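Local coordinates for branched-chain-amino-acid aminotransferase (Pseudomonas aeruginosa, PDB 6NST), which probably catalyses the pyridoxal 5'-phosphate-dependent transfer of amino groups between leucine, isoleucine or valine and 2-oxoglutarate, at residues Val41-Phe53 with Glu90-Val102. The protein carries 1 engineered substitution. Sequence-based numbering, arbitrary orientation.
Sequences VRAYDTPQGTAIF and ENNLESAYIRPMV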
ATOM      1  N   VAL A  41     -29.136 -17.867  -6.066  1.00 31.46           N
ATOM      2  CA  VAL A  41     -30.525 -17.471  -5.879  1.00 25.97           C
ATOM      3  C   VAL A  41     -31.239 -18.552  -5.081  1.00 28.49           C
ATOM      4  O   VAL A  41     -30.929 -19.742  -5.193  1.00 28.71           O
ATOM      5  CB  VAL A  41     -31.232 -17.223  -7.233  1.00 29.06           C
ATOM      6  CG1 VAL A  41     -32.499 -16.414  -7.033  1.00 21.26           C
ATOM      7  CG2 VAL A  41     -30.294 -16.516  -8.208  1.00 14.14           C
ATOM      8  N   ARG A  42     -32.199 -18.129  -4.263  1.00 21.56           N
ATOM      9  CA  ARG A  42     -32.968 -19.035  -3.421  1.00 30.00           C
ATOM     10  C   ARG A  42     -34.440 -18.995  -3.804  1.00 31.01           C
ATOM     11  O   ARG A  42     -34.983 -17.932  -4.126  1.00 18.79           O
ATOM     12  CB  ARG A  42     -32.820 -18.684  -1.936  1.00 35.63           C
ATOM     13  CG  ARG A  42     -31.500 -19.106  -1.314  1.00 55.18           C
ATOM     14  CD  ARG A  42     -31.401 -20.614  -1.166  1.00 61.79           C
ATOM     15  NE  ARG A  42     -32.355 -21.129  -0.190  1.00 66.95           N
ATOM     16  CZ  ARG A  42     -32.159 -21.113   1.124  1.00 69.70           C
ATOM     17  NH1 ARG A  42     -33.082 -21.607   1.938  1.00 73.81           N
ATOM     18  NH2 ARG A  42     -31.044 -20.602   1.627  1.00 64.49           N
ATOM     19  N   ALA A  43     -35.077 -20.162  -3.769  1.00 28.99           N
ATOM     20  CA  ALA A  43     -36.524 -20.281  -3.868  1.00 34.20           C
ATOM     21  C   ALA A  43     -37.040 -20.843  -2.552  1.00 31.64           C
ATOM     22  O   ALA A  43     -36.529 -21.857  -2.067  1.00 24.83           O
ATOM     23  CB  ALA A  43     -36.938 -21.179  -5.037  1.00 31.39           C
ATOM     24  N   TYR A  44     -38.033 -20.176  -1.973  1.00 23.27           N
ATOM     25  CA  TYR A  44     -38.583 -20.559  -0.683  1.00 28.03           C
ATOM     26  C   TYR A  44     -40.021 -21.037  -0.823  1.00 31.32           C
ATOM     27  O   TYR A  44     -40.730 -20.698  -1.776  1.00 36.13           O
ATOM     28  CB  TYR A  44     -38.526 -19.394   0.310  1.00 23.69           C
ATOM     29  CG  TYR A  44     -37.138 -19.081   0.802  1.00 30.40           C
ATOM     30  CD1 TYR A  44     -36.620 -19.717   1.921  1.00 21.86           C
ATOM     31  CD2 TYR A  44     -36.344 -18.150   0.149  1.00 30.67           C
ATOM     32  CE1 TYR A  44     -35.350 -19.434   2.375  1.00 20.76           C
ATOM     33  CE2 TYR A  44     -35.072 -17.860   0.601  1.00 28.80           C
ATOM     34  CZ  TYR A  44     -34.579 -18.506   1.711  1.00 20.54           C
ATOM     35  OH  TYR A  44     -33.309 -18.220   2.162  1.00 34.93           O
ATOM     36  N   ASP A  45     -40.442 -21.837   0.153  1.00 30.58           N
ATOM     37  CA  ASP A  45     -41.819 -22.307   0.246  1.00 40.67           C
ATOM     38  C   ASP A  45     -42.651 -21.231   0.936  1.00 43.61           C
ATOM     39  O   ASP A  45     -42.512 -21.009   2.144  1.00 54.64           O
ATOM     40  CB  ASP A  45     -41.871 -23.627   1.009  1.00 44.89           C
ATOM     41  CG  ASP A  45     -43.271 -24.200   1.095  1.00 51.34           C
ATOM     42  OD1 ASP A  45     -44.139 -23.798   0.292  1.00 59.34           O
ATOM     43  OD2 ASP A  45     -43.504 -25.052   1.975  1.00 60.06           O
ATOM     44  N   THR A  46     -43.508 -20.559   0.176  1.00 36.34           N
ATOM     45  CA  THR A  46     -44.351 -19.487   0.677  1.00 30.10           C
ATOM     46  C   THR A  46     -45.815 -19.912   0.684  1.00 47.10           C
ATOM     47  O   THR A  46     -46.195 -20.867   0.000  1.00 37.90           O
ATOM     48  CB  THR A  46     -44.193 -18.226  -0.181  1.00 23.18           C
ATOM     49  OG1 THR A  46     -44.951 -18.376  -1.387  1.00 24.86           O
ATOM     50  CG2 THR A  46     -42.731 -17.997  -0.527  1.00 28.22           C
ATOM     51  N   PRO A  47     -46.665 -19.230   1.461  1.00 56.22           N
ATOM     52  CA  PRO A  47     -48.099 -19.568   1.436  1.00 59.47           C
ATOM     53  C   PRO A  47     -48.717 -19.493   0.051  1.00 54.15           C
ATOM     54  O   PRO A  47     -49.670 -20.231  -0.233  1.00 58.53           O
ATOM     55  CB  PRO A  47     -48.715 -18.533   2.387  1.00 63.00           C
ATOM     56  CG  PRO A  47     -47.608 -18.188   3.322  1.00 56.78           C
ATOM     57  CD  PRO A  47     -46.356 -18.227   2.497  1.00 52.03           C
ATOM     58  N   GLN A  48     -48.203 -18.628  -0.823  1.00 45.78           N
ATOM     59  CA  GLN A  48     -48.689 -18.524  -2.192  1.00 35.19           C
ATOM     60  C   GLN A  48     -48.048 -19.540  -3.131  1.00 33.88           C
ATOM     61  O   GLN A  48     -48.443 -19.613  -4.300  1.00 34.05           O
ATOM     62  CB  GLN A  48     -48.445 -17.109  -2.727  1.00 36.66           C
ATOM     63  CG  GLN A  48     -48.910 -16.001  -1.796  1.00 51.43           C
ATOM     64  CD  GLN A  48     -50.390 -16.079  -1.487  1.00 72.47           C
ATOM     65  OE1 GLN A  48     -50.793 -16.623  -0.458  1.00 80.11           O
ATOM     66  NE2 GLN A  48     -51.210 -15.532  -2.378  1.00 77.35           N
ATOM     67  N   GLY A  49     -47.081 -20.314  -2.658  1.00 33.06           N
ATOM     68  CA  GLY A  49     -46.370 -21.275  -3.475  1.00 24.79           C
ATOM     69  C   GLY A  49     -44.873 -21.034  -3.439  1.00 31.70           C
ATOM     70  O   GLY A  49     -44.377 -20.095  -2.821  1.00 25.68           O
ATOM     71  N   THR A  50     -44.152 -21.924  -4.119  1.00 33.61           N
ATOM     72  CA  THR A  50     -42.707 -21.774  -4.239  1.00 29.55           C
ATOM     73  C   THR A  50     -42.388 -20.473  -4.961  1.00 32.67           C
ATOM     74  O   THR A  50     -42.840 -20.251  -6.089  1.00 25.50           O
ATOM     75  CB  THR A  50     -42.108 -22.967  -4.985  1.00 32.93           C
ATOM     76  OG1 THR A  50     -42.394 -24.175  -4.269  1.00 30.79           O
ATOM     77  CG2 THR A  50     -40.599 -22.810  -5.119  1.00 29.69           C
ATOM     78  N   ALA A  51     -41.622 -19.603  -4.303  1.00 29.09           N
ATOM     79  CA  ALA A  51     -41.342 -18.274  -4.826  1.00 28.14           C
ATOM     80  C   ALA A  51     -39.853 -17.976  -4.752  1.00 31.26           C
ATOM     81  O   ALA A  51     -39.191 -18.302  -3.761  1.00 25.64           O
ATOM     82  CB  ALA A  51     -42.129 -17.198  -4.064  1.00 31.28           C
ATOM     83  N   ILE A  52     -39.340 -17.349  -5.806  1.00 33.84           N
ATOM     84  CA  ILE A  52     -37.948 -16.919  -5.851  1.00 27.77           C
ATOM     85  C   ILE A  52     -37.831 -15.563  -5.169  1.00 26.37           C
ATOM     86  O   ILE A  52     -38.609 -14.644  -5.450  1.00 27.07           O
ATOM     87  CB  ILE A  52     -37.446 -16.854  -7.303  1.00 21.66           C
ATOM     88  CG1 ILE A  52     -37.461 -18.245  -7.940  1.00 20.27           C
ATOM     89  CG2 ILE A  52     -36.055 -16.252  -7.360  1.00 16.11           C
ATOM     90  CD1 ILE A  52     -37.079 -18.247  -9.403  1.00 27.19           C
ATOM     91  N   PHE A  53     -36.859 -15.432  -4.271  1.00 18.89           N
ATOM     92  CA  PHE A  53     -36.673 -14.204  -3.511  1.00 16.67           C
ATOM     93  C   PHE A  53     -35.802 -13.237  -4.303  1.00 19.34           C
ATOM     94  O   PHE A  53     -34.642 -13.542  -4.604  1.00 21.09           O
ATOM     95  CB  PHE A  53     -36.050 -14.491  -2.148  1.00 21.09           C
ATOM     96  CG  PHE A  53     -35.871 -13.266  -1.303  1.00 19.43           C
ATOM     97  CD1 PHE A  53     -36.971 -12.597  -0.792  1.00 17.33           C
ATOM     98  CD2 PHE A  53     -34.607 -12.779  -1.024  1.00 16.45           C
ATOM     99  CE1 PHE A  53     -36.812 -11.465  -0.017  1.00 24.68           C
ATOM    100  CE2 PHE A  53     -34.442 -11.649  -0.247  1.00 17.88           C
ATOM    101  CZ  PHE A  53     -35.545 -10.991   0.256  1.00 28.89           C
ATOM    102  N   GLU A  90     -39.754 -26.969 -13.264  1.00 22.64           N
ATOM    103  CA  GLU A  90     -39.672 -28.218 -14.014  1.00 33.27           C
ATOM    104  C   GLU A  90     -39.018 -29.338 -13.219  1.00 33.79           C
ATOM    105  O   GLU A  90     -39.211 -30.510 -13.558  1.00 35.41           O
ATOM    106  CB  GLU A  90     -38.923 -27.991 -15.327  1.00 39.47           C
ATOM    107  CG  GLU A  90     -39.587 -26.967 -16.237  1.00 22.72           C
ATOM    108  CD  GLU A  90     -40.964 -27.402 -16.710  1.00 46.10           C
ATOM    109  OE1 GLU A  90     -41.181 -28.620 -16.892  1.00 37.50           O
ATOM    110  OE2 GLU A  90     -41.832 -26.522 -16.895  1.00 48.82           O
ATOM    111  N   ASN A  91     -38.259 -29.014 -12.175  1.00 34.51           N
ATOM    112  CA  ASN A  91     -37.717 -30.022 -11.276  1.00 26.77           C
ATOM    113  C   ASN A  91     -38.631 -30.300 -10.092  1.00 35.85           C
ATOM    114  O   ASN A  91     -38.293 -31.140  -9.252  1.00 36.52           O
ATOM    115  CB  ASN A  91     -36.335 -29.598 -10.774  1.00 26.60           C
ATOM    116  CG  ASN A  91     -35.291 -29.617 -11.867  1.00 36.29           C
ATOM    117  OD1 ASN A  91     -34.765 -30.673 -12.215  1.00 35.65           O
ATOM    118  ND2 ASN A  91     -34.983 -28.448 -12.417  1.00 40.14           N
ATOM    119  N   ASN A  92     -39.776 -29.614 -10.011  1.00 32.52           N
ATOM    120  CA  ASN A  92     -40.755 -29.817  -8.942  1.00 35.37           C
ATOM    121  C   ASN A  92     -40.131 -29.598  -7.566  1.00 30.18           C
ATOM    122  O   ASN A  92     -40.363 -30.365  -6.629  1.00 43.66           O
ATOM    123  CB  ASN A  92     -41.395 -31.204  -9.035  1.00 31.06           C
ATOM    124  CG  ASN A  92     -42.072 -31.443 -10.370  1.00 44.73           C
ATOM    125  OD1 ASN A  92     -41.444 -31.904 -11.325  1.00 45.28           O
ATOM    126  ND2 ASN A  92     -43.360 -31.130 -10.444  1.00 51.07           N
ATOM    127  N   LEU A  93     -39.337 -28.540  -7.441  1.00 24.13           N
ATOM    128  CA  LEU A  93     -38.628 -28.243  -6.204  1.00 23.87           C
ATOM    129  C   LEU A  93     -39.498 -27.365  -5.311  1.00 27.28           C
ATOM    130  O   LEU A  93     -39.955 -26.298  -5.735  1.00 37.78           O
ATOM    131  CB  LEU A  93     -37.295 -27.557  -6.502  1.00 22.72           C
ATOM    132  CG  LEU A  93     -36.311 -28.398  -7.314  1.00 29.44           C
ATOM    133  CD1 LEU A  93     -35.151 -27.551  -7.805  1.00 27.98           C
ATOM    134  CD2 LEU A  93     -35.806 -29.569  -6.485  1.00 26.90           C
ATOM    135  N   GLU A  94     -39.728 -27.821  -4.079  1.00 35.20           N
ATOM    136  CA  GLU A  94     -40.472 -27.017  -3.115  1.00 47.11           C
ATOM    137  C   GLU A  94     -39.643 -25.831  -2.641  1.00 41.19           C
ATOM    138  O   GLU A  94     -40.173 -24.732  -2.437  1.00 42.97           O
ATOM    139  CB  GLU A  94     -40.899 -27.892  -1.936  1.00 55.18           C
ATOM    140  CG  GLU A  94     -41.660 -27.164  -0.847  1.00 69.00           C
ATOM    141  CD  GLU A  94     -42.021 -28.077   0.309  1.00 77.05           C
ATOM    142  OE1 GLU A  94     -41.953 -29.313   0.134  1.00 77.92           O
ATOM    143  OE2 GLU A  94     -42.365 -27.562   1.393  1.00 78.38           O
ATOM    144  N   SER A  95     -38.343 -26.039  -2.452  1.00 32.92           N
ATOM    145  CA  SER A  95     -37.395 -24.971  -2.177  1.00 29.80           C
ATOM    146  C   SER A  95     -36.075 -25.364  -2.820  1.00 34.35           C
ATOM    147  O   SER A  95     -35.763 -26.552  -2.943  1.00 37.23           O
ATOM    148  CB  SER A  95     -37.217 -24.725  -0.674  1.00 28.42           C
ATOM    149  OG  SER A  95     -36.445 -25.749  -0.070  1.00 24.85           O
ATOM    150  N   ALA A  96     -35.301 -24.367  -3.240  1.00 29.17           N
ATOM    151  CA  ALA A  96     -34.109 -24.684  -4.011  1.00 33.27           C
ATOM    152  C   ALA A  96     -33.099 -23.553  -3.931  1.00 32.00           C
ATOM    153  O   ALA A  96     -33.439 -22.398  -3.657  1.00 25.57           O
ATOM    154  CB  ALA A  96     -34.457 -24.968  -5.475  1.00 37.06           C
ATOM    155  N   TYR A  97     -31.846 -23.918  -4.174  1.00 21.12           N
ATOM    156  CA  TYR A  97     -30.785 -22.975  -4.487  1.00 26.37           C
ATOM    157  C   TYR A  97     -30.571 -23.006  -5.993  1.00 31.07           C
ATOM    158  O   TYR A  97     -30.447 -24.084  -6.584  1.00 30.40           O
ATOM    159  CB  TYR A  97     -29.495 -23.335  -3.747  1.00 25.01           C
ATOM    160  CG  TYR A  97     -28.318 -22.432  -4.045  1.00 28.22           C
ATOM    161  CD1 TYR A  97     -28.066 -21.306  -3.271  1.00 24.47           C
ATOM    162  CD2 TYR A  97     -27.449 -22.715  -5.092  1.00 31.45           C
ATOM    163  CE1 TYR A  97     -26.987 -20.483  -3.539  1.00 26.05           C
ATOM    164  CE2 TYR A  97     -26.370 -21.898  -5.366  1.00 31.69           C
ATOM    165  CZ  TYR A  97     -26.144 -20.785  -4.587  1.00 32.47           C
ATOM    166  OH  TYR A  97     -25.068 -19.972  -4.862  1.00 39.52           O
ATOM    167  N   ILE A  98     -30.546 -21.831  -6.611  1.00 29.72           N
ATOM    168  CA  ILE A  98     -30.447 -21.708  -8.059  1.00 30.16           C
ATOM    169  C   ILE A  98     -29.077 -21.151  -8.406  1.00 31.53           C
ATOM    170  O   ILE A  98     -28.593 -20.212  -7.761  1.00 30.51           O
ATOM    171  CB  ILE A  98     -31.564 -20.816  -8.628  1.00 33.38           C
ATOM    172  CG1 ILE A  98     -32.857 -21.025  -7.839  1.00 34.59           C
ATOM    173  CG2 ILE A  98     -31.784 -21.124 -10.099  1.00 20.01           C
ATOM    174  CD1 ILE A  98     -33.925 -19.998  -8.138  1.00 39.10           C
ATOM    175  N   ARG A  99     -28.453 -21.729  -9.432  1.00 19.70           N
ATOM    176  CA  ARG A  99     -27.136 -21.316  -9.904  1.00 29.71           C
ATOM    177  C   ARG A  99     -27.252 -20.900 -11.366  1.00 29.75           C
ATOM    178  O   ARG A  99     -27.042 -21.717 -12.279  1.00 24.49           O
ATOM    179  CB  ARG A  99     -26.108 -22.432  -9.716  1.00 30.67           C
ATOM    180  CG  ARG A  99     -24.728 -22.130 -10.291  1.00 26.10           C
ATOM    181  CD  ARG A  99     -24.193 -20.798  -9.803  1.00 28.55           C
ATOM    182  NE  ARG A  99     -23.981 -20.785  -8.359  1.00 40.09           N
ATOM    183  CZ  ARG A  99     -22.847 -21.148  -7.770  1.00 41.38           C
ATOM    184  NH1 ARG A  99     -21.818 -21.556  -8.502  1.00 40.88           N
ATOM    185  NH2 ARG A  99     -22.741 -21.104  -6.450  1.00 41.93           N
ATOM    186  N   PRO A 100     -27.618 -19.646 -11.633  1.00 19.36           N
ATOM    187  CA  PRO A 100     -27.454 -19.112 -12.988  1.00 14.57           C
ATOM    188  C   PRO A 100     -25.981 -18.821 -13.230  1.00 20.57           C
ATOM    189  O   PRO A 100     -25.306 -18.240 -12.378  1.00 16.59           O
ATOM    190  CB  PRO A 100     -28.292 -17.826 -12.979  1.00 16.29           C
ATOM    191  CG  PRO A 100     -29.085 -17.860 -11.692  1.00 14.36           C
ATOM    192  CD  PRO A 100     -28.272 -18.676 -10.738  1.00 18.06           C
ATOM    193  N   MET A 101     -25.479 -19.244 -14.386  1.00 22.39           N
ATOM    194  CA  MET A 101     -24.053 -19.124 -14.659  1.00 24.47           C
ATOM    195  C   MET A 101     -23.836 -18.846 -16.138  1.00 26.71           C
ATOM    196  O   MET A 101     -24.376 -19.552 -16.995  1.00 22.24           O
ATOM    197  CB  MET A 101     -23.304 -20.389 -14.224  1.00 14.02           C
ATOM    198  CG  MET A 101     -21.808 -20.199 -14.048  1.00 31.59           C
ATOM    199  SD  MET A 101     -20.869 -20.568 -15.539  1.00 36.89           S
ATOM    200  CE  MET A 101     -20.898 -22.359 -15.512  1.00 43.96           C
ATOM    201  N   VAL A 102     -23.049 -17.811 -16.419  1.00 29.09           N
ATOM    202  CA  VAL A 102     -22.715 -17.380 -17.772  1.00 12.95           C
ATOM    203  C   VAL A 102     -21.238 -17.669 -17.999  1.00 25.42           C
ATOM    204  O   VAL A 102     -20.398 -17.291 -17.174  1.00 12.73           O
ATOM    205  CB  VAL A 102     -23.025 -15.886 -17.967  1.00 13.22           C
ATOM    206  CG1 VAL A 102     -22.590 -15.416 -19.340  1.00 20.94           C
ATOM    207  CG2 VAL A 102     -24.505 -15.610 -17.738  1.00 12.54           C
TER
HETATM  208  O   HOH W   1     -35.492 -23.150   1.567  1.00 42.08           O
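I98 meets I52 because its CG1 lies beside the backbone N (chi1 -36°) and its chain then runs on extended, which carries CD1 across strand 41-46 to within 3.8 Å of I52 CD1 and also against V41 CG1. The I98 and V41 side chains slant across each other, their CB atoms brought 3.9 Å apart by the strand pairing, while the other branch of V41, CG2, sits 3.9 Å from P100 CD. A43 presents its methyl group on this same apolar face, which T84 and V88 of helix 77-89 cover around I98. Beneath the side chains, strands 41-46 and 96-102 run antiparallel. V41 and I98 form one hydrogen-bonded pair, with I98 N to V41 O at 2.6 Å, and A43 and A96 form the next, with A43 N to A96 O at 2.8 Å. Between them, R42 and Y97 are a non-hydrogen-bonded pair on the other face. The bend at chi2 (-70°) sets R42 CD at the ring edge of Y97, 4.0 Å from CD1, and chi3 then turns the NE end. The Y44 hydroxyl lies over the centre of one face of the R42 guanidinium, and a water in its plane accepts from NH1 and makes a weak link to S95 OG. Y97 OH receives a nearly straight bond (174°) from R99 NH2, which also bonds Y33 of the second subunit. Beyond the strand pairing, T50 OG1 donates to E94 O at 2.9 Å, well off the carbonyl plane. The carboxylates of D45 and E94 stand almost perpendicular, like charges with OD2 and OE2 only 2.8 Å apart and no hydrogen bond between them, which would probably raise the pKa of one. Strand 41-46 lies between its hairpin partner 51-53 and strand 96-102 in the antiparallel sheet of the smaller domain of class-IV aminotransferases, where Y97 approaches K160, the cofactor-binding lysine by similarity.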